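Local coordinates for ABC transporter, substrate-binding protein (Clostridium perfringens, PDB 4EDP), which probably binds a solute outside the cell membrane and delivers it to an ABC transporter for uptake, at residues I267-N272 against L278-I283. Residues are numbered along the deposited sequence; the frame is centred on the assembly and turned at random.
Sequences ININKN and LAYEFI. With ACT (acetate ion), chain H.
A279 begins the contact by setting its methyl against the side chain of I269, with CB 3.8 Å from I269 CD1 and nearly as close to CG1. One residue on, Y280 offers a ring face to the same isoleucine. I269 CD1 lies over the ring centre, 3.5 Å from the centroid and 8° off the normal, a CH-pi contact in which the isoleucine side chain runs roughly perpendicular to that of the tyrosine. The isoleucine reaches so far because its chain is extended from CB, chi2 -178°. Y280 leaves the helix facing away from the strand, yet its ring swings back, and its hydroxyl is fixed beyond the pair by a hydrogen bond with the backbone N of D110.

The two elements illustrate a strand-to-helix connection of the periplasmic-binding-protein fold: strand 262-269 turns through a short loop into helix 276-286, which packs back against the sheet; the axes of 267-269 and 278-283 approach to 9.1 Å and run nearly antiparallel, at 166°. Next along the helix, F282 turns its ring so that I267 CD1 meets the edge near the ring plane, 4.4 Å from CE2; F57 of helix 46-61 packs edge-to-face with this same ring. I283 then inserts its extended branch between the two strand isoleucines. Its CD1 comes within 3.6 Å of I269 CG1 and also lies near the carbonyl O of I267, while CG1 sits 3.8 Å from I267 CG2 as the two side chains pass alongside, pointing opposite ways.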
ATOM      1  N   ILE A 267      -4.934   5.162   9.585  1.00 13.95           N
ATOM      2  CA  ILE A 267      -5.174   6.414  10.316  1.00 14.78           C
ATOM      3  C   ILE A 267      -4.936   6.130  11.792  1.00 14.37           C
ATOM      4  O   ILE A 267      -5.529   5.201  12.359  1.00 15.99           O
ATOM      5  CB  ILE A 267      -6.620   6.949  10.192  1.00 14.71           C
ATOM      6  CG1 ILE A 267      -7.070   7.025   8.746  1.00 19.24           C
ATOM      7  CG2 ILE A 267      -6.748   8.324  10.893  1.00 17.12           C
ATOM      8  CD1 ILE A 267      -8.550   7.363   8.576  1.00 19.73           C
ATOM      9  N   ASN A 268      -4.063   6.925  12.399  1.00 14.86           N
ATOM     10  CA  ASN A 268      -3.728   6.831  13.815  1.00 15.19           C
ATOM     11  C   ASN A 268      -4.124   8.069  14.603  1.00 16.94           C
ATOM     12  O   ASN A 268      -4.248   9.179  14.041  1.00 16.55           O
ATOM     13  CB  ASN A 268      -2.216   6.633  13.956  1.00 15.37           C
ATOM     14  CG  ASN A 268      -1.819   5.211  13.808  1.00 15.80           C
ATOM     15  OD1 ASN A 268      -1.893   4.450  14.775  1.00 15.27           O
ATOM     16  ND2 ASN A 268      -1.364   4.827  12.599  1.00 12.03           N
ATOM     17  N   ILE A 269      -4.332   7.877  15.898  1.00 16.18           N
ATOM     18  CA  ILE A 269      -4.618   8.974  16.796  1.00 17.62           C
ATOM     19  C   ILE A 269      -3.320   9.339  17.513  1.00 18.95           C
ATOM     20  O   ILE A 269      -2.669   8.490  18.124  1.00 18.19           O
ATOM     21  CB  ILE A 269      -5.692   8.627  17.860  1.00 17.53           C
ATOM     22  CG1 ILE A 269      -7.030   8.318  17.188  1.00 18.04           C
ATOM     23  CG2 ILE A 269      -5.862   9.799  18.832  1.00 18.53           C
ATOM     24  CD1 ILE A 269      -8.184   8.010  18.170  1.00 19.67           C
ATOM     25  N   ASN A 270      -2.921  10.601  17.418  1.00 19.98           N
ATOM     26  CA  ASN A 270      -1.695  11.039  18.085  1.00 21.30           C
ATOM     27  C   ASN A 270      -1.848  11.054  19.597  1.00 22.05           C
ATOM     28  O   ASN A 270      -2.848  11.498  20.138  1.00 22.35           O
ATOM     29  CB  ASN A 270      -1.225  12.392  17.567  1.00 22.42           C
ATOM     30  CG  ASN A 270      -0.876  12.347  16.124  1.00 21.26           C
ATOM     31  OD1 ASN A 270      -1.719  12.008  15.285  1.00 22.11           O
ATOM     32  ND2 ASN A 270       0.373  12.700  15.799  1.00 22.91           N
ATOM     33  N   LYS A 271      -0.840  10.525  20.265  1.00 23.49           N
ATOM     34  CA  LYS A 271      -0.845  10.406  21.709  1.00 25.57           C
ATOM     35  C   LYS A 271      -0.983  11.764  22.411  1.00 27.31           C
ATOM     36  O   LYS A 271      -1.602  11.850  23.477  1.00 27.56           O
ATOM     37  CB  LYS A 271       0.424   9.665  22.139  1.00 27.03           C
ATOM     38  CG  LYS A 271       0.494   9.310  23.599  1.00 32.16           C
ATOM     39  CD  LYS A 271       1.696   8.406  23.884  1.00 36.52           C
ATOM     40  CE  LYS A 271       1.554   7.050  23.216  1.00 38.22           C
ATOM     41  NZ  LYS A 271       2.736   6.174  23.483  1.00 42.91           N
ATOM     42  N   ASN A 272      -0.461  12.823  21.794  1.00 27.82           N
ATOM     43  CA  ASN A 272      -0.518  14.158  22.390  1.00 30.99           C
ATOM     44  C   ASN A 272      -1.844  14.892  22.090  1.00 30.97           C
ATOM     45  O   ASN A 272      -2.073  16.002  22.571  1.00 31.81           O
ATOM     46  CB  ASN A 272       0.691  14.983  21.907  1.00 32.63           C
ATOM     47  CG  ASN A 272       0.936  16.236  22.742  1.00 37.95           C
ATOM     48  OD1 ASN A 272       0.788  16.223  23.963  1.00 42.19           O
ATOM     49  ND2 ASN A 272       1.353  17.319  22.083  1.00 39.33           N
ATOM     50  N   LEU A 278     -13.279  13.090  19.440  1.00 23.96           N
ATOM     51  CA  LEU A 278     -13.587  13.502  18.076  1.00 24.78           C
ATOM     52  C   LEU A 278     -12.730  12.692  17.081  1.00 22.98           C
ATOM     53  O   LEU A 278     -13.186  12.347  15.983  1.00 22.39           O
ATOM     54  CB  LEU A 278     -13.306  15.000  17.907  1.00 26.00           C
ATOM     55  CG  LEU A 278     -13.760  15.668  16.613  1.00 28.61           C
ATOM     56  CD1 LEU A 278     -15.282  15.668  16.519  1.00 28.13           C
ATOM     57  CD2 LEU A 278     -13.233  17.106  16.522  1.00 28.27           C
ATOM     58  N   ALA A 279     -11.484  12.420  17.464  1.00 22.17           N
ATOM     59  CA  ALA A 279     -10.567  11.625  16.635  1.00 21.50           C
ATOM     60  C   ALA A 279     -11.145  10.228  16.404  1.00 20.28           C
ATOM     61  O   ALA A 279     -11.127   9.724  15.275  1.00 18.14           O
ATOM     62  CB  ALA A 279      -9.196  11.535  17.294  1.00 21.76           C
ATOM     63  N   TYR A 280     -11.646   9.599  17.472  1.00 19.66           N
ATOM     64  CA  TYR A 280     -12.272   8.280  17.335  1.00 19.15           C
ATOM     65  C   TYR A 280     -13.491   8.343  16.414  1.00 20.08           C
ATOM     66  O   TYR A 280     -13.682   7.469  15.580  1.00 20.29           O
ATOM     67  CB  TYR A 280     -12.692   7.716  18.691  1.00 19.76           C
ATOM     68  CG  TYR A 280     -11.594   7.006  19.433  1.00 19.99           C
ATOM     69  CD1 TYR A 280     -11.246   5.708  19.095  1.00 19.74           C
ATOM     70  CD2 TYR A 280     -10.924   7.606  20.492  1.00 19.21           C
ATOM     71  CE1 TYR A 280     -10.248   5.038  19.776  1.00 20.78           C
ATOM     72  CE2 TYR A 280      -9.921   6.936  21.183  1.00 21.28           C
ATOM     73  CZ  TYR A 280      -9.590   5.655  20.819  1.00 18.56           C
ATOM     74  OH  TYR A 280      -8.593   4.962  21.478  1.00 18.01           O
ATOM     75  N   GLU A 281     -14.333   9.362  16.587  1.00 20.79           N
ATOM     76  CA  GLU A 281     -15.512   9.528  15.737  1.00 20.79           C
ATOM     77  C   GLU A 281     -15.095   9.633  14.278  1.00 20.46           C
ATOM     78  O   GLU A 281     -15.740   9.064  13.391  1.00 20.39           O
ATOM     79  CB  GLU A 281     -16.343  10.763  16.161  1.00 22.97           C
ATOM     80  CG  GLU A 281     -17.068  10.575  17.483  1.00 25.83           C
ATOM     81  CD  GLU A 281     -17.768  11.833  17.973  1.00 33.23           C
ATOM     82  OE1 GLU A 281     -17.497  12.929  17.452  1.00 36.84           O
ATOM     83  OE2 GLU A 281     -18.571  11.724  18.909  1.00 39.01           O
ATOM     84  N   PHE A 282     -14.011  10.352  14.020  1.00 20.00           N
ATOM     85  CA  PHE A 282     -13.557  10.510  12.663  1.00 19.59           C
ATOM     86  C   PHE A 282     -13.071   9.200  12.038  1.00 17.69           C
ATOM     87  O   PHE A 282     -13.395   8.912  10.876  1.00 18.32           O
ATOM     88  CB  PHE A 282     -12.461  11.564  12.532  1.00 20.76           C
ATOM     89  CG  PHE A 282     -12.041  11.767  11.114  1.00 20.98           C
ATOM     90  CD1 PHE A 282     -12.686  12.684  10.317  1.00 21.49           C
ATOM     91  CD2 PHE A 282     -11.058  10.983  10.557  1.00 21.20           C
ATOM     92  CE1 PHE A 282     -12.340  12.835   8.989  1.00 23.37           C
ATOM     93  CE2 PHE A 282     -10.695  11.135   9.229  1.00 22.31           C
ATOM     94  CZ  PHE A 282     -11.332  12.061   8.447  1.00 21.14           C
ATOM     95  N   ILE A 283     -12.309   8.408  12.784  1.00 16.73           N
ATOM     96  CA  ILE A 283     -11.811   7.128  12.243  1.00 14.67           C
ATOM     97  C   ILE A 283     -12.997   6.226  11.931  1.00 15.06           C
ATOM     98  O   ILE A 283     -13.058   5.586  10.865  1.00 15.16           O
ATOM     99  CB  ILE A 283     -10.786   6.458  13.183  1.00 13.32           C
ATOM    100  CG1 ILE A 283      -9.535   7.337  13.295  1.00 16.01           C
ATOM    101  CG2 ILE A 283     -10.422   5.021  12.690  1.00 12.22           C
ATOM    102  CD1 ILE A 283      -8.419   6.788  14.211  1.00 16.95           C
TER
HETATM  103  C   ACT H 406       3.595   2.566  22.338  0.70 40.65           C
HETATM  104  O   ACT H 406       2.365   2.353  22.337  0.70 40.09           O
HETATM  105  OXT ACT H 406       3.966   3.512  23.062  0.70 40.78           O
HETATM  106  CH3 ACT H 406       4.567   1.747  21.534  0.70 40.59           C